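Local atomic coordinates of endo-1,3-beta-glucanase, family GH16 (Zobellia galactanivorans, PDB entry 4BOW), a protein that probably hydrolyses internal beta-1,3-glucosidic linkages of beta-glucans such as laminarin through its family GH16 catalytic domain. Residues P112-L117 / I143-Q148. The protein carries 1 engineered substitution. Numbering follows the deposited sequence.
With GLC (alpha-D-glucopyranose), chain C; BGC (beta-D-glucopyranose), chain B.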
loop_
_atom_site.group_PDB
_atom_site.type_symbol
_atom_site.label_atom_id
_atom_site.label_comp_id
_atom_site.label_asym_id
_atom_site.label_seq_id
_atom_site.Cartn_x
_atom_site.Cartn_y
_atom_site.Cartn_z
ATOM N N PRO A 112 5.879 4.594 3.753
ATOM C CA PRO A 112 4.648 3.791 3.949
ATOM C C PRO A 112 3.708 3.992 2.770
ATOM O O PRO A 112 3.731 5.073 2.102
ATOM C CB PRO A 112 4.053 4.426 5.212
ATOM C CG PRO A 112 4.412 5.921 5.107
ATOM C CD PRO A 112 5.890 5.849 4.549
ATOM N N ALA A 113 2.841 3.000 2.521
ATOM C CA ALA A 113 1.816 3.168 1.535
ATOM C C ALA A 113 0.625 2.308 1.831
ATOM O O ALA A 113 0.709 1.206 2.399
ATOM C CB ALA A 113 2.405 2.811 0.116
ATOM N N ILE A 114 -0.520 2.880 1.377
ATOM C CA ILE A 114 -1.801 2.208 1.338
ATOM C C ILE A 114 -2.226 2.362 -0.126
ATOM O O ILE A 114 -2.417 3.493 -0.586
ATOM C CB ILE A 114 -2.884 2.912 2.224
ATOM C CG1 ILE A 114 -2.360 2.995 3.690
ATOM C CG2 ILE A 114 -4.233 2.173 2.112
ATOM C CD1 ILE A 114 -3.243 3.937 4.550
ATOM N N TRP A 115 -2.360 1.280 -0.884
ATOM C CA TRP A 115 -2.565 1.437 -2.314
ATOM C C TRP A 115 -3.250 0.205 -2.878
ATOM O O TRP A 115 -3.534 -0.753 -2.160
ATOM C CB TRP A 115 -1.212 1.763 -2.981
ATOM C CG TRP A 115 -0.070 0.800 -2.776
ATOM C CD1 TRP A 115 0.521 0.421 -1.582
ATOM C CD2 TRP A 115 0.660 0.153 -3.816
ATOM N NE1 TRP A 115 1.620 -0.418 -1.843
ATOM C CE2 TRP A 115 1.699 -0.607 -3.174
ATOM C CE3 TRP A 115 0.538 0.125 -5.234
ATOM C CZ2 TRP A 115 2.678 -1.322 -3.911
ATOM C CZ3 TRP A 115 1.514 -0.604 -5.950
ATOM C CH2 TRP A 115 2.558 -1.321 -5.315
ATOM N N THR A 116 -3.513 0.247 -4.169
ATOM C CA THR A 116 -4.127 -0.876 -4.831
ATOM C C THR A 116 -3.395 -1.251 -6.106
ATOM O O THR A 116 -2.670 -0.429 -6.719
ATOM C CB THR A 116 -5.586 -0.578 -5.271
ATOM O OG1 THR A 116 -5.594 0.236 -6.510
ATOM C CG2 THR A 116 -6.418 0.102 -4.176
ATOM N N LEU A 117 -3.542 -2.489 -6.546
ATOM C CA LEU A 117 -3.092 -2.951 -7.861
ATOM C C LEU A 117 -4.279 -3.645 -8.487
ATOM O O LEU A 117 -5.038 -4.382 -7.821
ATOM C CB LEU A 117 -1.945 -3.977 -7.805
ATOM C CG LEU A 117 -0.581 -3.349 -7.584
ATOM C CD1 LEU A 117 0.414 -4.466 -7.204
ATOM C CD2 LEU A 117 -0.192 -2.566 -8.886
ATOM N N ILE A 143 -3.960 2.574 -7.687
ATOM C CA ILE A 143 -4.453 3.760 -6.995
ATOM C C ILE A 143 -3.624 3.896 -5.750
ATOM O O ILE A 143 -3.598 2.949 -4.919
ATOM C CB ILE A 143 -5.899 3.623 -6.600
ATOM C CG1 ILE A 143 -6.757 3.357 -7.888
ATOM C CG2 ILE A 143 -6.373 4.875 -5.822
ATOM C CD1 ILE A 143 -8.240 2.939 -7.606
ATOM N N ASP A 144 -2.958 5.011 -5.496
ATOM C CA ASP A 144 -2.321 5.249 -4.179
ATOM C C ASP A 144 -3.247 6.014 -3.279
ATOM O O ASP A 144 -3.389 7.278 -3.536
ATOM C CB ASP A 144 -0.971 6.021 -4.377
ATOM C CG ASP A 144 0.019 5.173 -5.121
ATOM O OD1 ASP A 144 0.467 4.184 -4.530
ATOM O OD2 ASP A 144 0.619 5.530 -6.120
ATOM N N ILE A 145 -3.785 5.388 -2.235
ATOM C CA ILE A 145 -4.661 6.072 -1.255
ATOM C C ILE A 145 -3.772 6.920 -0.312
ATOM O O ILE A 145 -4.147 8.031 0.015
ATOM C CB ILE A 145 -5.440 4.985 -0.497
ATOM C CG1 ILE A 145 -6.285 4.189 -1.469
ATOM C CG2 ILE A 145 -6.315 5.700 0.519
ATOM C CD1 ILE A 145 -7.062 3.041 -0.864
ATOM N N LEU A 146 -2.597 6.412 0.041
ATOM C CA LEU A 146 -1.700 7.153 0.893
ATOM C C LEU A 146 -0.303 6.771 0.523
ATOM O O LEU A 146 0.046 5.550 0.467
ATOM C CB LEU A 146 -1.981 6.783 2.362
ATOM C CG LEU A 146 -1.078 7.380 3.456
ATOM C CD1 LEU A 146 0.160 6.657 3.693
ATOM C CD2 LEU A 146 -0.821 8.915 3.290
ATOM N N GLU A 147 0.602 7.713 0.342
ATOM C CA GLU A 147 2.055 7.515 0.469
ATOM C C GLU A 147 2.599 8.676 1.239
ATOM O O GLU A 147 2.055 9.763 1.233
ATOM C CB GLU A 147 2.823 7.402 -0.834
ATOM C CG GLU A 147 2.244 6.316 -1.761
ATOM C CD GLU A 147 3.020 6.397 -3.053
ATOM O OE1 GLU A 147 4.185 5.977 -3.246
ATOM O OE2 GLU A 147 2.514 6.993 -4.145
ATOM N N GLN A 148 3.706 8.423 1.972
ATOM C CA GLN A 148 4.568 9.544 2.426
ATOM C C GLN A 148 5.947 9.247 1.986
ATOM O O GLN A 148 6.408 8.095 2.036
ATOM C CB GLN A 148 4.543 9.731 3.954
ATOM C CG GLN A 148 3.323 10.419 4.523
ATOM C CD GLN A 148 3.661 11.043 5.883
ATOM O OE1 GLN A 148 4.077 10.344 6.828
ATOM N NE2 GLN A 148 3.341 12.295 6.024
HETATM C C1 GLC C . 3.148 3.759 -6.270
HETATM C C2 GLC C . 4.286 3.201 -7.098
HETATM C C3 GLC C . 4.733 1.785 -6.702
HETATM C C4 GLC C . 5.021 1.889 -5.212
HETATM C C5 GLC C . 3.704 2.141 -4.568
HETATM C C6 GLC C . 3.717 2.159 -3.011
HETATM O O1 GLC C . 1.976 3.027 -6.586
HETATM O O2 GLC C . 3.854 3.247 -8.448
HETATM O O3 GLC C . 5.934 1.360 -7.425
HETATM O O4 GLC C . 5.466 0.604 -4.805
HETATM O O5 GLC C . 3.279 3.472 -4.915
HETATM O O6 GLC C . 4.649 3.206 -2.533
HETATM C C2 BGC B . 6.948 0.355 -9.300
HETATM C C3 BGC B . 6.688 -0.587 -10.428
HETATM C C4 BGC B . 6.006 -1.888 -9.944
HETATM C C5 BGC B . 4.663 -1.495 -9.266
HETATM C C6 BGC B . 3.941 -2.682 -8.638
HETATM C C1 BGC B . 5.627 0.565 -8.597
HETATM O O2 BGC B . 7.431 1.582 -9.754
HETATM O O3 BGC B . 8.007 -1.024 -10.904
HETATM O O4 BGC B . 5.609 -2.728 -11.050
HETATM O O5 BGC B . 5.057 -0.662 -8.144
HETATM O O6 BGC B . 4.791 -3.351 -7.644
#
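Ile114 faces both Ile145 and Leu146 across an antiparallel strand pair, which makes this a classic beta bulge in the beta-jelly-roll fold of GH16. The evidence is at Ile114 O: Leu146 N donates to it at 3.0 Å with an N-H...O angle of 159°, whereas the bond from Ile145 N is weak and bent. The extra residue shifts the register by one between Ile114 and Trp115, yet Asp144 and Glu147 still share the glucose-binding face with Ala113 and Trp115. Their spacing matches the E-x-D-x-x-E motif of the family, with Ser142 at the position of the first glutamate, probably the engineered substitution of this protein.

With chi1 at 56°, Trp115 CG sits between the backbone N and the carbonyl carbon, and the indole runs alongside the Asp144 side chain, ring and carboxylate planes 37° apart. The alpha-glucose lies over one indole face, its C6 3.4 Å from Trp115 CE2 and offset toward the rim, while NE1 is held by Asn227 OD1. The Asp144 carboxylate hydrogen-bonds glucose O1; beyond Ala113, Glu147 OE1 accepts from glucose O6 at 2.9 Å and also pairs with Trp111 NE1. A leucine in place of Trp115 would probably strip the sugar of its flat platform and leave Asn227 OD1 without its indole partner.

The other face is mainly apolar. Ile114 CG2 meets Ile145 CB at 4.0 Å, and the other branch carries Ile114 CD1 to within 3.8 Å of Leu146 CB; Tyr189 of strand 187-193 packs against both Ile114 and Leu146. At the far end of the pairing, Thr116 OG1, which also bonds His222 ND1, accepts a hydrogen bond from Ile143 N at 3.1 Å.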